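PDB 4H6W: N-terminal cyanobactin protease from Planktothrix agardhii NIES-596, which probably acts as a subtilisin-like serine endopeptidase in prenylagaramide (cyanobactin) maturation, this chain being the N-terminal protease domain of a longer protein. Local coordinates for residues Q113-G118 / Q144-N149; D188-G193 / G200-G205; K254-A259 / E287-E292. All blocks are in the same frame, centred on the assembly; numbering follows the deposited sequence.

Contact 1 of 3, residues Q113-G118 / Q144-N149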
loop_
_atom_site.group_PDB
_atom_site.type_symbol
_atom_site.label_atom_id
_atom_site.label_comp_id
_atom_site.label_asym_id
_atom_site.label_seq_id
_atom_site.Cartn_x
_atom_site.Cartn_y
_atom_site.Cartn_z
ATOM N N GLN A 113 11.582 11.707 5.676
ATOM C CA GLN A 113 11.213 11.762 7.081
ATOM C C GLN A 113 10.726 10.399 7.585
ATOM O O GLN A 113 11.103 9.969 8.690
ATOM C CB GLN A 113 10.171 12.845 7.328
ATOM C CG GLN A 113 10.068 13.225 8.789
ATOM C CD GLN A 113 9.064 14.332 9.042
ATOM O OE1 GLN A 113 8.226 14.634 8.183
ATOM N NE2 GLN A 113 9.144 14.950 10.234
ATOM N N ALA A 114 9.921 9.719 6.762
ATOM C CA ALA A 114 9.446 8.372 7.080
ATOM C C ALA A 114 10.623 7.434 7.319
ATOM O O ALA A 114 10.625 6.667 8.282
ATOM C CB ALA A 114 8.552 7.837 5.974
ATOM N N VAL A 115 11.636 7.516 6.461
ATOM C CA VAL A 115 12.817 6.667 6.612
ATOM C C VAL A 115 13.583 6.953 7.913
ATOM O O VAL A 115 13.891 6.034 8.670
ATOM C CB VAL A 115 13.748 6.765 5.391
ATOM C CG1 VAL A 115 15.042 5.998 5.645
ATOM C CG2 VAL A 115 13.044 6.215 4.160
ATOM N N ASN A 116 13.855 8.225 8.189
ATOM C CA ASN A 116 14.617 8.582 9.387
ATOM C C ASN A 116 13.877 8.293 10.699
ATOM O O ASN A 116 14.485 8.266 11.762
ATOM C CB ASN A 116 15.101 10.036 9.315
ATOM C CG ASN A 116 15.975 10.308 8.089
ATOM O OD1 ASN A 116 16.623 9.411 7.537
ATOM N ND2 ASN A 116 15.988 11.554 7.655
ATOM N N ASN A 117 12.566 8.077 10.620
ATOM C CA ASN A 117 11.779 7.744 11.802
ATOM C C ASN A 117 11.485 6.239 11.929
ATOM O O ASN A 117 10.652 5.812 12.740
ATOM C CB ASN A 117 10.510 8.605 11.859
ATOM C CG ASN A 117 10.816 10.062 12.222
ATOM O OD1 ASN A 117 10.678 10.461 13.387
ATOM N ND2 ASN A 117 11.263 10.853 11.234
ATOM N N GLY A 118 12.184 5.451 11.111
ATOM C CA GLY A 118 12.160 3.996 11.184
ATOM C C GLY A 118 10.968 3.283 10.571
ATOM O O GLY A 118 10.561 2.228 11.068
ATOM N N GLN A 144 16.088 6.121 -3.721
ATOM C CA GLN A 144 17.443 5.640 -3.470
ATOM C C GLN A 144 17.727 5.473 -1.983
ATOM O O GLN A 144 18.350 4.493 -1.577
ATOM C CB GLN A 144 18.475 6.577 -4.087
ATOM C CG GLN A 144 18.557 6.458 -5.599
ATOM C CD GLN A 144 19.512 7.464 -6.224
ATOM O OE1 GLN A 144 20.367 8.050 -5.548
ATOM N NE2 GLN A 144 19.371 7.663 -7.526
ATOM N N LEU A 145 17.268 6.433 -1.182
ATOM C CA LEU A 145 17.399 6.361 0.267
ATOM C C LEU A 145 16.729 5.093 0.810
ATOM O O LEU A 145 17.303 4.398 1.657
ATOM C CB LEU A 145 16.812 7.611 0.931
ATOM C CG LEU A 145 16.982 7.728 2.452
ATOM C CD1 LEU A 145 18.416 8.090 2.804
ATOM C CD2 LEU A 145 16.021 8.736 3.045
ATOM N N CYS A 146 15.536 4.788 0.299
ATOM C CA CYS A 146 14.800 3.579 0.695
ATOM C C CYS A 146 15.552 2.307 0.343
ATOM O O CYS A 146 15.597 1.370 1.145
ATOM C CB CYS A 146 13.427 3.534 0.017
ATOM S SG CYS A 146 12.286 4.813 0.556
ATOM N N GLN A 147 16.110 2.268 -0.871
ATOM C CA GLN A 147 16.921 1.130 -1.313
ATOM C C GLN A 147 18.069 0.892 -0.347
ATOM O O GLN A 147 18.316 -0.234 0.061
ATOM C CB GLN A 147 17.477 1.359 -2.719
ATOM C CG GLN A 147 18.418 0.266 -3.204
ATOM C CD GLN A 147 17.702 -1.042 -3.495
ATOM O OE1 GLN A 147 16.549 -1.048 -3.955
ATOM N NE2 GLN A 147 18.377 -2.160 -3.234
ATOM N N GLU A 148 18.751 1.970 0.027
ATOM C CA GLU A 148 19.916 1.882 0.903
ATOM C C GLU A 148 19.587 1.454 2.329
ATOM O O GLU A 148 20.445 0.908 3.026
ATOM C CB GLU A 148 20.691 3.198 0.898
ATOM C CG GLU A 148 21.332 3.501 -0.450
ATOM C CD GLU A 148 21.849 4.927 -0.580
ATOM O OE1 GLU A 148 21.456 5.808 0.227
ATOM O OE2 GLU A 148 22.653 5.169 -1.511
ATOM N N ASN A 149 18.359 1.709 2.767
ATOM C CA ASN A 149 17.975 1.432 4.157
ATOM C C ASN A 149 17.007 0.263 4.273
ATOM O O ASN A 149 16.456 0.014 5.344
ATOM C CB ASN A 149 17.365 2.677 4.813
ATOM C CG ASN A 149 18.404 3.720 5.183
ATOM O OD1 ASN A 149 18.725 3.897 6.360
ATOM N ND2 ASN A 149 18.929 4.427 4.181
#
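V115 near the end of helix 104-116 is the residue that meets L145, C146 and N149 of segment 144-149, which lies on helix 137-148. These are neighbouring helices of two successive beta-alpha-beta crossovers in the subtilisin-like fold, joined through strand 121-124, whose I122 lies under V115 and C146 alike. Taking the first segment in order, A114 faces I122 and the sheet. V115 then does the packing across the gap, its CB lying 3.8 Å from L145 CD2 as the two side chains run antiparallel alongside each other. With CG1 anti to the backbone N (chi1 173°), that methyl runs outward between L145 and N149, coming 4.1 Å from N149 CG. The other branch turns inward, and V115 CG2 sits 3.9 Å from C146 SG. An alanine here would keep the CB contact to L145 but is likely to leave C146 SG and N149 CG without the methyls that meet them, opening a gap between the helices. Beyond N116, N117 leaves the helical conformation and its side chain folds back: N117 ND2 reaches Q113 O at 2.7 Å, nearly straight (165°) and close to the plane of its own amide. G118, at positive phi, closes the helix as the C-prime residue of a Schellman motif, with G118 N 3.0 Å from V115 O. On the partner segment another asparagine side chain turns back on the preceding turn: N149 ND2 donates to L145 O at 3.0 Å.

Contact 2 of 3, residues D188-G193 / G200-G205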
loop_
_atom_site.group_PDB
_atom_site.type_symbol
_atom_site.label_atom_id
_atom_site.label_comp_id
_atom_site.label_asym_id
_atom_site.label_seq_id
_atom_site.Cartn_x
_atom_site.Cartn_y
_atom_site.Cartn_z
ATOM N N ASP A 188 -11.615 -1.012 -15.027
ATOM C CA ASP A 188 -11.309 -0.100 -16.130
ATOM C C ASP A 188 -10.346 1.017 -15.742
ATOM O O ASP A 188 -9.433 1.333 -16.503
ATOM C CB ASP A 188 -12.593 0.525 -16.684
ATOM C CG ASP A 188 -13.280 -0.350 -17.718
ATOM O OD1 ASP A 188 -12.759 -1.448 -18.040
ATOM O OD2 ASP A 188 -14.345 0.078 -18.217
ATOM N N PHE A 189 -10.556 1.611 -14.566
ATOM C CA PHE A 189 -9.840 2.820 -14.181
ATOM C C PHE A 189 -8.353 2.625 -13.873
ATOM O O PHE A 189 -7.581 3.567 -13.971
ATOM C CB PHE A 189 -10.545 3.541 -13.021
ATOM C CG PHE A 189 -10.722 2.701 -11.782
ATOM C CD1 PHE A 189 -9.672 2.533 -10.877
ATOM C CD2 PHE A 189 -11.953 2.112 -11.495
ATOM C CE1 PHE A 189 -9.838 1.767 -9.730
ATOM C CE2 PHE A 189 -12.127 1.348 -10.346
ATOM C CZ PHE A 189 -11.066 1.171 -9.462
ATOM N N SER A 190 -7.959 1.401 -13.531
ATOM C CA SER A 190 -6.611 1.098 -13.036
ATOM C C SER A 190 -5.539 1.271 -14.117
ATOM O O SER A 190 -5.615 0.631 -15.162
ATOM C CB SER A 190 -6.595 -0.333 -12.485
ATOM O OG SER A 190 -5.583 -0.507 -11.510
ATOM N N ASN A 191 -4.553 2.136 -13.886
ATOM C CA ASN A 191 -3.509 2.355 -14.897
ATOM C C ASN A 191 -2.671 1.106 -15.129
ATOM O O ASN A 191 -2.473 0.286 -14.221
ATOM C CB ASN A 191 -2.605 3.545 -14.563
ATOM C CG ASN A 191 -3.334 4.867 -14.650
ATOM O OD1 ASN A 191 -4.295 5.001 -15.402
ATOM N ND2 ASN A 191 -2.880 5.858 -13.880
ATOM N N TRP A 192 -2.210 0.954 -16.360
ATOM C CA TRP A 192 -1.316 -0.127 -16.702
ATOM C C TRP A 192 -0.196 0.477 -17.566
ATOM O O TRP A 192 -0.177 1.686 -17.797
ATOM C CB TRP A 192 -2.091 -1.297 -17.345
ATOM C CG TRP A 192 -2.528 -1.059 -18.752
ATOM C CD1 TRP A 192 -1.882 -1.471 -19.877
ATOM C CD2 TRP A 192 -3.701 -0.359 -19.193
ATOM N NE1 TRP A 192 -2.567 -1.070 -20.994
ATOM C CE2 TRP A 192 -3.684 -0.376 -20.611
ATOM C CE3 TRP A 192 -4.751 0.292 -18.535
ATOM C CZ2 TRP A 192 -4.683 0.231 -21.389
ATOM C CZ3 TRP A 192 -5.747 0.894 -19.309
ATOM C CH2 TRP A 192 -5.704 0.852 -20.725
ATOM N N GLY A 193 0.755 -0.337 -18.002
ATOM C CA GLY A 193 1.963 0.199 -18.634
ATOM C C GLY A 193 3.129 -0.725 -18.372
ATOM O O GLY A 193 3.067 -1.576 -17.480
ATOM N N GLY A 200 4.321 -4.399 -10.650
ATOM C CA GLY A 200 3.006 -4.125 -10.108
ATOM C C GLY A 200 2.214 -5.390 -9.905
ATOM O O GLY A 200 2.397 -6.359 -10.638
ATOM N N ILE A 201 1.352 -5.380 -8.893
ATOM C CA ILE A 201 0.343 -6.415 -8.703
ATOM C C ILE A 201 -1.045 -5.790 -8.561
ATOM O O ILE A 201 -1.179 -4.602 -8.245
ATOM C CB ILE A 201 0.619 -7.305 -7.463
ATOM C CG1 ILE A 201 0.652 -6.480 -6.174
ATOM C CG2 ILE A 201 1.894 -8.106 -7.632
ATOM C CD1 ILE A 201 0.911 -7.318 -4.935
ATOM N N LEU A 202 -2.076 -6.600 -8.789
ATOM C CA LEU A 202 -3.452 -6.194 -8.508
ATOM C C LEU A 202 -3.875 -6.632 -7.119
ATOM O O LEU A 202 -3.668 -7.786 -6.740
ATOM C CB LEU A 202 -4.420 -6.784 -9.533
ATOM C CG LEU A 202 -4.274 -6.301 -10.978
ATOM C CD1 LEU A 202 -5.317 -6.980 -11.857
ATOM C CD2 LEU A 202 -4.376 -4.778 -11.068
ATOM N N ALA A 203 -4.462 -5.695 -6.374
ATOM C CA ALA A 203 -5.117 -5.977 -5.086
ATOM C C ALA A 203 -6.556 -5.425 -5.074
ATOM O O ALA A 203 -6.885 -4.516 -5.858
ATOM C CB ALA A 203 -4.313 -5.380 -3.952
ATOM N N PRO A 204 -7.425 -5.963 -4.189
ATOM C CA PRO A 204 -8.821 -5.495 -4.173
ATOM C C PRO A 204 -8.908 -3.979 -4.089
ATOM O O PRO A 204 -8.264 -3.362 -3.232
ATOM C CB PRO A 204 -9.386 -6.141 -2.905
ATOM C CG PRO A 204 -8.603 -7.410 -2.776
ATOM C CD PRO A 204 -7.201 -7.036 -3.194
ATOM N N GLY A 205 -9.693 -3.382 -4.973
ATOM C CA GLY A 205 -9.798 -1.928 -5.024
ATOM C C GLY A 205 -11.176 -1.415 -5.395
ATOM O O GLY A 205 -11.339 -0.251 -5.788
#
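F189 and G205 meet edge-on: the far end of the phenyl ring, CZ, lies 3.9 Å from G205 O, and that oxygen sits near the plane of the ring, facing its C-H edge. This belongs to the last crossover of the subtilisin-like parallel sheet, where the chain leaves strand 175-180, passes through loop 188-193 and helix 194-199, and returns as edge strand 200-204. The ring gets there through an uncommon first torsion (chi1 58°), which sets CG between the backbone N and the carbonyl carbon and carries CZ toward the end of the strand. S190 is turned differently. Its CB points at the strand, but the hydroxyl is engaged with A179 N and the side chain also touches T223, the residue just before the predicted nucleophile S224; S190 OG merely comes within 4.5 Å of L202 CD2, a loose approach. L202 leaves the strand on the face away from I201 and A203, which pack on helix 223-243. The loop is pinned from its other side: N191 ND2 donates to D160 OD2 and T157 O, and the backbone of W192 bonds to C162 and C164, which form a disulfide. W192 in turn folds back on its own loop, with S190 O at the edge of its indole, in the ring plane, 3.5 Å from W192 CE3.

Contact 3 of 3, residues K254-A259 / E287-E292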
loop_
_atom_site.group_PDB
_atom_site.type_symbol
_atom_site.label_atom_id
_atom_site.label_comp_id
_atom_site.label_asym_id
_atom_site.label_seq_id
_atom_site.Cartn_x
_atom_site.Cartn_y
_atom_site.Cartn_z
ATOM N N LYS A 254 8.936 -7.628 -0.971
ATOM C CA LYS A 254 8.523 -7.133 -2.294
ATOM C C LYS A 254 8.561 -8.245 -3.359
ATOM O O LYS A 254 7.584 -8.467 -4.072
ATOM C CB LYS A 254 9.395 -5.959 -2.736
ATOM C CG LYS A 254 9.073 -5.430 -4.128
ATOM C CD LYS A 254 9.976 -4.272 -4.523
ATOM C CE LYS A 254 11.412 -4.703 -4.798
ATOM N NZ LYS A 254 11.592 -5.191 -6.194
ATOM N N ASN A 255 9.687 -8.947 -3.462
ATOM C CA ASN A 255 9.849 -9.954 -4.514
ATOM C C ASN A 255 8.973 -11.188 -4.301
ATOM O O ASN A 255 8.471 -11.767 -5.264
ATOM C CB ASN A 255 11.325 -10.315 -4.715
ATOM C CG ASN A 255 12.168 -9.117 -5.176
ATOM O OD1 ASN A 255 11.657 -8.138 -5.738
ATOM N ND2 ASN A 255 13.465 -9.192 -4.930
ATOM N N ALA A 256 8.766 -11.565 -3.040
ATOM C CA ALA A 256 7.835 -12.637 -2.707
ATOM C C ALA A 256 6.423 -12.270 -3.166
ATOM O O ALA A 256 5.750 -13.071 -3.816
ATOM C CB ALA A 256 7.865 -12.932 -1.211
ATOM N N LEU A 257 5.988 -11.057 -2.839
ATOM C CA LEU A 257 4.691 -10.547 -3.308
ATOM C C LEU A 257 4.588 -10.550 -4.824
ATOM O O LEU A 257 3.559 -10.954 -5.366
ATOM C CB LEU A 257 4.399 -9.146 -2.754
ATOM C CG LEU A 257 4.032 -9.053 -1.266
ATOM C CD1 LEU A 257 4.019 -7.598 -0.810
ATOM C CD2 LEU A 257 2.690 -9.713 -0.979
ATOM N N LEU A 258 5.643 -10.116 -5.513
ATOM C CA LEU A 258 5.631 -10.108 -6.981
ATOM C C LEU A 258 5.680 -11.514 -7.580
ATOM O O LEU A 258 4.934 -11.812 -8.515
ATOM C CB LEU A 258 6.765 -9.243 -7.545
ATOM C CG LEU A 258 6.634 -7.720 -7.435
ATOM C CD1 LEU A 258 7.913 -7.019 -7.870
ATOM C CD2 LEU A 258 5.461 -7.203 -8.252
ATOM N N ALA A 259 6.559 -12.361 -7.033
ATOM C CA ALA A 259 6.779 -13.722 -7.516
ATOM C C ALA A 259 5.571 -14.634 -7.275
ATOM O O ALA A 259 5.353 -15.608 -7.996
ATOM C CB ALA A 259 8.010 -14.305 -6.848
ATOM N N GLU A 287 4.670 -18.726 1.073
ATOM C CA GLU A 287 5.464 -19.847 0.590
ATOM C C GLU A 287 6.779 -19.374 -0.019
ATOM O O GLU A 287 7.829 -19.892 0.332
ATOM C CB GLU A 287 4.672 -20.688 -0.411
ATOM C CG GLU A 287 5.396 -21.955 -0.855
ATOM C CD GLU A 287 4.502 -22.936 -1.610
ATOM O OE1 GLU A 287 3.453 -23.364 -1.055
ATOM O OE2 GLU A 287 4.858 -23.302 -2.754
ATOM N N HIS A 288 6.717 -18.380 -0.909
ATOM C CA HIS A 288 7.912 -17.817 -1.518
ATOM C C HIS A 288 8.878 -17.139 -0.544
ATOM O O HIS A 288 10.087 -17.165 -0.750
ATOM C CB HIS A 288 7.523 -16.845 -2.618
ATOM C CG HIS A 288 7.208 -17.514 -3.915
ATOM N ND1 HIS A 288 6.197 -17.092 -4.742
ATOM C CD2 HIS A 288 7.766 -18.589 -4.519
ATOM C CE1 HIS A 288 6.145 -17.875 -5.803
ATOM N NE2 HIS A 288 7.086 -18.793 -5.691
ATOM N N LEU A 289 8.340 -16.522 0.508
ATOM C CA LEU A 289 9.153 -15.781 1.461
ATOM C C LEU A 289 9.775 -16.685 2.514
ATOM O O LEU A 289 10.972 -16.594 2.814
ATOM C CB LEU A 289 8.305 -14.717 2.131
ATOM C CG LEU A 289 8.973 -13.874 3.217
ATOM C CD1 LEU A 289 10.039 -12.974 2.601
ATOM C CD2 LEU A 289 7.902 -13.069 3.967
ATOM N N THR A 290 8.952 -17.551 3.084
ATOM C CA THR A 290 9.406 -18.469 4.117
ATOM C C THR A 290 9.535 -19.847 3.489
ATOM O O THR A 290 9.452 -20.011 2.267
ATOM C CB THR A 290 8.387 -18.521 5.283
ATOM O OG1 THR A 290 7.177 -19.177 4.857
ATOM C CG2 THR A 290 8.052 -17.100 5.775
ATOM N N GLY A 291 9.710 -20.871 4.291
ATOM C CA GLY A 291 9.580 -22.174 3.665
ATOM C C GLY A 291 8.136 -22.599 3.420
ATOM O O GLY A 291 7.875 -23.349 2.502
ATOM N N GLU A 292 7.214 -22.078 4.229
ATOM C CA GLU A 292 5.966 -22.763 4.596
ATOM C C GLU A 292 4.863 -22.795 3.564
ATOM O O GLU A 292 4.697 -21.855 2.802
ATOM C CB GLU A 292 5.373 -22.135 5.857
ATOM C CG GLU A 292 6.233 -22.186 7.103
ATOM C CD GLU A 292 5.612 -21.379 8.234
ATOM O OE1 GLU A 292 4.603 -21.838 8.820
ATOM O OE2 GLU A 292 6.128 -20.279 8.532
#
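H288 of helix 282-289 lies against A256 and A259 of helix 250-259, a helix-helix packing at the C-terminal end of this subtilisin-like domain. Small residues let the helices come together: the CA atoms of A256 and H288 are 5.3 Å apart. The histidine can be followed outward from its backbone. Its CB stands 4.2 Å from A256 CB, the two carbons meeting directly between the helices. CG is anti to the carbonyl carbon (chi1 -82°), a turn that lays the imidazole along the last turn of the other helix. There ND1 passes 3.6 Å from A259 C, while one face of the ring is covered by the A259 methyl: A259 CB is 4.3 Å from the ring centroid of H288 and 26° off the normal, a CH-pi contact. S260 touches the H288 side chain as well, and its hydroxyl bonds to A256 O and L257 O. One residue further on, L289 takes over the apolar side of the packing, with L289 CB 3.8 Å from A256 CB. The rest of that side chain reaches L237 and Q241 of helix 223-243, so the terminal helix rests on two others. At the outer end of the imidazole, H288 CE1 comes 3.3 Å from A259 O, which lies well out of the ring plane on the side of the A259 methyl.

Contacts 1, 2 and 3 follow one another along the chain without interleaving. Contacts 1 and 2 lie on opposite sides of the chain's centre, their own centres 26 Å apart, and nearest atoms stay about 14 Å apart. Contact 3 comes within about 6 Å of contact 1 at the nearest atoms but touches contact 2: I201 CG2 of the edge strand packs 3.7 Å from L258 CD2 of helix 250-259. Contact 2 is the one near the predicted charge-relay residues, the F189 side chain lying about 8 Å from that of S224 and about 11 Å from that of H64. Helix 223-243, which carries S224, also packs against residues of contacts 2 and 3.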